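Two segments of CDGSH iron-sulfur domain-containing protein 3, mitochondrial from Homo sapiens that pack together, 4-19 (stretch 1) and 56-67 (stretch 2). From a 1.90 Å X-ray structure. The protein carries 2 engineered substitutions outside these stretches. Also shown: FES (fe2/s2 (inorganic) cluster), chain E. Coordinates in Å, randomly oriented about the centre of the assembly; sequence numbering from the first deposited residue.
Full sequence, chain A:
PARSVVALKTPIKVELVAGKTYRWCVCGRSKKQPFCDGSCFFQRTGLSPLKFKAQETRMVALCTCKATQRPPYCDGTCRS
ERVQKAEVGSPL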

# COMPACT_ATOMS: atom_id res chain seq x y z
N SER A 4 8.73 1.98 6.77
CA SER A 4 8.06 2.00 5.47
C SER A 4 8.38 3.30 4.74
O SER A 4 8.75 4.32 5.34
N VAL A 5 8.19 3.29 3.44
CA VAL A 5 8.43 4.47 2.61
C VAL A 5 7.19 4.80 1.77
O VAL A 5 6.30 3.97 1.54
N VAL A 6 7.09 6.06 1.37
CA VAL A 6 5.98 6.52 0.55
C VAL A 6 6.22 6.04 -0.89
O VAL A 6 7.22 6.42 -1.52
N ALA A 7 5.34 5.18 -1.40
CA ALA A 7 5.51 4.69 -2.78
C ALA A 7 4.96 5.67 -3.80
O ALA A 7 5.56 5.88 -4.86
N LEU A 8 3.79 6.22 -3.53
CA LEU A 8 3.16 7.19 -4.40
C LEU A 8 2.33 8.07 -3.50
O LEU A 8 2.15 7.76 -2.32
N LYS A 9 1.77 9.13 -4.08
CA LYS A 9 1.01 10.12 -3.34
C LYS A 9 -0.44 10.17 -3.76
O LYS A 9 -1.16 11.06 -3.31
N THR A 10 -0.89 9.25 -4.59
CA THR A 10 -2.31 9.12 -4.92
C THR A 10 -2.63 7.63 -4.92
O THR A 10 -1.81 6.83 -5.39
N PRO A 11 -3.82 7.25 -4.44
CA PRO A 11 -4.18 5.83 -4.34
C PRO A 11 -4.35 5.22 -5.72
O PRO A 11 -4.49 5.93 -6.70
N ILE A 12 -4.39 3.89 -5.79
CA ILE A 12 -4.66 3.19 -7.03
C ILE A 12 -6.01 2.49 -6.91
O ILE A 12 -6.27 1.75 -5.95
N LYS A 13 -6.88 2.75 -7.87
CA LYS A 13 -8.18 2.09 -7.89
C LYS A 13 -8.02 0.71 -8.49
O LYS A 13 -7.36 0.56 -9.52
N VAL A 14 -8.62 -0.29 -7.85
CA VAL A 14 -8.51 -1.67 -8.32
C VAL A 14 -9.88 -2.33 -8.21
O VAL A 14 -10.64 -2.09 -7.25
N GLU A 15 -10.19 -3.16 -9.19
CA GLU A 15 -11.41 -3.96 -9.15
C GLU A 15 -11.07 -5.22 -8.37
O GLU A 15 -10.38 -6.11 -8.89
N LEU A 16 -11.52 -5.29 -7.12
CA LEU A 16 -11.43 -6.53 -6.34
C LEU A 16 -12.47 -7.55 -6.78
O LEU A 16 -13.60 -7.18 -7.10
N VAL A 17 -12.09 -8.82 -6.75
CA VAL A 17 -12.93 -9.96 -7.18
C VAL A 17 -13.26 -10.79 -5.94
O VAL A 17 -12.34 -11.23 -5.22
N ALA A 18 -14.55 -10.93 -5.65
CA ALA A 18 -15.03 -11.70 -4.51
C ALA A 18 -14.38 -13.08 -4.49
O ALA A 18 -14.35 -13.78 -5.51
N GLY A 19 -13.79 -13.42 -3.34
CA GLY A 19 -13.15 -14.69 -3.12
C GLY A 19 -11.69 -14.73 -3.45
O GLY A 19 -11.05 -15.78 -3.27
N GLU A 56 -16.42 -9.02 -1.61
CA GLU A 56 -17.37 -8.63 -2.64
C GLU A 56 -16.61 -8.07 -3.85
O GLU A 56 -15.47 -7.62 -3.73
N THR A 57 -17.22 -8.20 -5.02
CA THR A 57 -16.64 -7.64 -6.24
C THR A 57 -17.01 -6.16 -6.30
O THR A 57 -18.18 -5.82 -6.29
N ARG A 58 -16.00 -5.29 -6.30
CA ARG A 58 -16.24 -3.85 -6.29
C ARG A 58 -14.92 -3.13 -6.58
O ARG A 58 -13.84 -3.70 -6.42
N MET A 59 -15.03 -1.88 -7.00
CA MET A 59 -13.87 -0.98 -7.15
C MET A 59 -13.50 -0.42 -5.77
O MET A 59 -14.37 0.05 -5.04
N VAL A 60 -12.23 -0.50 -5.39
CA VAL A 60 -11.76 0.11 -4.15
C VAL A 60 -10.55 0.97 -4.49
O VAL A 60 -9.98 0.88 -5.57
N ALA A 61 -10.15 1.79 -3.55
CA ALA A 61 -8.92 2.59 -3.68
C ALA A 61 -7.93 2.11 -2.62
O ALA A 61 -8.23 2.20 -1.42
N LEU A 62 -6.81 1.54 -3.05
CA LEU A 62 -5.79 1.02 -2.13
C LEU A 62 -4.67 2.03 -1.90
O LEU A 62 -4.24 2.73 -2.82
N CYS A 63 -4.16 2.05 -0.68
CA CYS A 63 -3.23 3.08 -0.26
C CYS A 63 -1.83 2.79 -0.81
O CYS A 63 -1.32 1.65 -0.72
N THR A 64 -1.23 3.83 -1.38
CA THR A 64 0.14 3.80 -1.89
C THR A 64 1.10 4.66 -1.06
O THR A 64 2.31 4.39 -1.08
N CYS A 65 0.61 5.69 -0.38
CA CYS A 65 1.50 6.49 0.50
C CYS A 65 1.93 5.75 1.75
O CYS A 65 2.91 6.15 2.40
N LYS A 66 1.24 4.64 2.06
CA LYS A 66 1.42 3.71 3.16
C LYS A 66 1.14 4.32 4.53
O LYS A 66 1.39 3.67 5.55
N ALA A 67 0.53 5.49 4.59
CA ALA A 67 0.21 6.12 5.86
C ALA A 67 -1.27 6.02 6.25
O ALA A 67 -1.66 6.61 7.27

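Strands 12-16 and 58-62 pair antiparallel, so alternate residues share a face. Ile12, Val14 and Leu16 lie with Arg58, Val60 and Leu62 on one; Lys13 and Glu15 lie with Met59 and Ala61 on the other. The first face is the greasier. Val14 and Val60 both take chi1 m, which brings CG2 of Val14 to 3.6 Å from CG2 of Val60; the same Val14 CG2 lies 3.6 Å from CD1 of Leu62. Leu16, in the mt rotamer like Leu62, sets its CG 3.7 Å from Val60 CG2. Arg58 (chi1 p) instead turns back within its own stretch, its NH1 forming a salt bridge to Glu56 OE2 at 3.1 Å. On the second face, Met59 is mmm, a folded chain that puts SD 3.4 Å from Glu15 CB and CE 4.3 Å from Lys13 CB.

Threonines finish both ends. Thr57, chi1 m, accepts from Ala18 N at OG1 (2.9 Å). Thr64 points toward stretch 1, where chi1 p lets OG1 donate to Thr10 O at 2.8 Å while CG2 meets Ile12 CD1 at 3.7 Å. The flanking Cys63 (t) and Cys65 (p) turn to the cluster instead, their SG atoms binding FE2 at 2.3 and 2.4 Å respectively. Lys66 starts toward stretch 1, then leads away so that NZ donates to Cys63 O at 2.9 Å.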

# COMPACT_ATOMS: atom_id res chain seq x y z
CB SER A 4 6.55 1.85 5.63
OG SER A 4 6.08 2.98 6.33
CB VAL A 5 9.70 4.27 1.72
CG1 VAL A 5 10.96 3.97 2.62
CG2 VAL A 5 9.50 3.15 0.68
CB VAL A 6 5.88 8.06 0.61
CG1 VAL A 6 4.87 8.59 -0.39
CG2 VAL A 6 5.57 8.54 2.00
CB ALA A 7 4.83 3.32 -2.96
CB LEU A 8 2.28 6.52 -5.49
CG LEU A 8 3.00 5.54 -6.42
CD1 LEU A 8 2.07 4.52 -7.05
CD2 LEU A 8 3.75 6.37 -7.50
CB LYS A 9 1.62 11.52 -3.50
CG LYS A 9 2.93 11.68 -2.80
CD LYS A 9 3.37 13.15 -2.98
CE LYS A 9 4.80 13.28 -2.70
NZ LYS A 9 5.29 14.67 -3.07
CB THR A 10 -2.65 9.71 -6.30
OG1 THR A 10 -1.89 9.02 -7.29
CG2 THR A 10 -2.23 11.11 -6.38
CB PRO A 11 -5.51 5.84 -3.57
CG PRO A 11 -6.11 7.20 -3.86
CD PRO A 11 -4.89 8.13 -3.93
CB ILE A 12 -3.54 2.20 -7.40
CG1 ILE A 12 -2.28 2.99 -7.74
CG2 ILE A 12 -3.93 1.40 -8.63
CD1 ILE A 12 -1.02 2.14 -7.73
CB LYS A 13 -9.18 2.91 -8.72
CG LYS A 13 -9.45 4.28 -8.19
CD LYS A 13 -10.73 4.87 -8.78
CE LYS A 13 -10.86 6.37 -8.50
NZ LYS A 13 -10.16 7.27 -9.50
CB VAL A 14 -7.46 -2.50 -7.53
CG1 VAL A 14 -6.12 -1.88 -7.57
CG2 VAL A 14 -7.83 -2.60 -6.14
CB GLU A 15 -11.93 -4.27 -10.56
CG GLU A 15 -13.22 -5.05 -10.45
CD GLU A 15 -13.93 -5.28 -11.77
OE1 GLU A 15 -13.77 -4.48 -12.69
OE2 GLU A 15 -14.66 -6.27 -11.84
CB LEU A 16 -11.64 -6.28 -4.86
CG LEU A 16 -10.66 -5.31 -4.21
CD1 LEU A 16 -10.93 -5.23 -2.68
CD2 LEU A 16 -9.27 -5.65 -4.51
CB VAL A 17 -12.20 -10.80 -8.24
CG1 VAL A 17 -12.97 -12.15 -8.49
CG2 VAL A 17 -12.01 -10.00 -9.53
CB ALA A 18 -16.57 -11.82 -4.55
CB GLU A 56 -18.41 -7.66 -2.08
CG GLU A 56 -17.90 -6.53 -1.31
CD GLU A 56 -19.01 -5.66 -0.67
OE1 GLU A 56 -20.12 -6.18 -0.37
OE2 GLU A 56 -18.77 -4.46 -0.47
CB THR A 57 -17.10 -8.41 -7.48
OG1 THR A 57 -16.57 -9.75 -7.43
CG2 THR A 57 -16.61 -7.69 -8.81
CB ARG A 58 -16.85 -3.37 -4.97
CG ARG A 58 -15.97 -3.54 -3.73
CD ARG A 58 -16.59 -2.92 -2.48
NE ARG A 58 -17.08 -1.55 -2.72
CZ ARG A 58 -18.38 -1.22 -2.71
NH1 ARG A 58 -19.33 -2.13 -2.49
NH2 ARG A 58 -18.73 0.05 -2.94
CB MET A 59 -14.22 0.19 -8.06
CG MET A 59 -14.64 -0.21 -9.46
SD MET A 59 -13.36 -1.15 -10.32
CE MET A 59 -11.96 0.04 -10.20
CB VAL A 60 -11.38 -0.91 -3.08
CG1 VAL A 60 -12.57 -1.82 -2.77
CG2 VAL A 60 -10.19 -1.70 -3.53
CB ALA A 61 -9.21 4.07 -3.49
CB LEU A 62 -5.22 -0.31 -2.64
CG LEU A 62 -6.29 -1.44 -2.69
CD1 LEU A 62 -5.77 -2.74 -3.19
CD2 LEU A 62 -7.06 -1.57 -1.39
CB CYS A 63 -3.21 3.15 1.27
SG CYS A 63 -1.94 4.23 1.95
CB THR A 64 0.17 4.33 -3.33
OG1 THR A 64 -0.41 5.64 -3.33
CG2 THR A 64 -0.60 3.43 -4.30
CB CYS A 65 0.83 7.79 0.91
SG CYS A 65 -0.54 7.60 2.16
CB LYS A 66 2.81 3.04 3.14
CG LYS A 66 3.18 2.41 1.77
CD LYS A 66 2.04 1.58 1.18
CE LYS A 66 2.40 0.97 -0.16
NZ LYS A 66 1.19 0.27 -0.76
CB ALA A 67 0.62 7.59 5.82
FE1 FES E . -4.65 7.65 0.30
FE2 FES E . -2.44 6.40 1.41
S1 FES E . -2.91 6.72 -0.74
S2 FES E . -4.20 7.25 2.42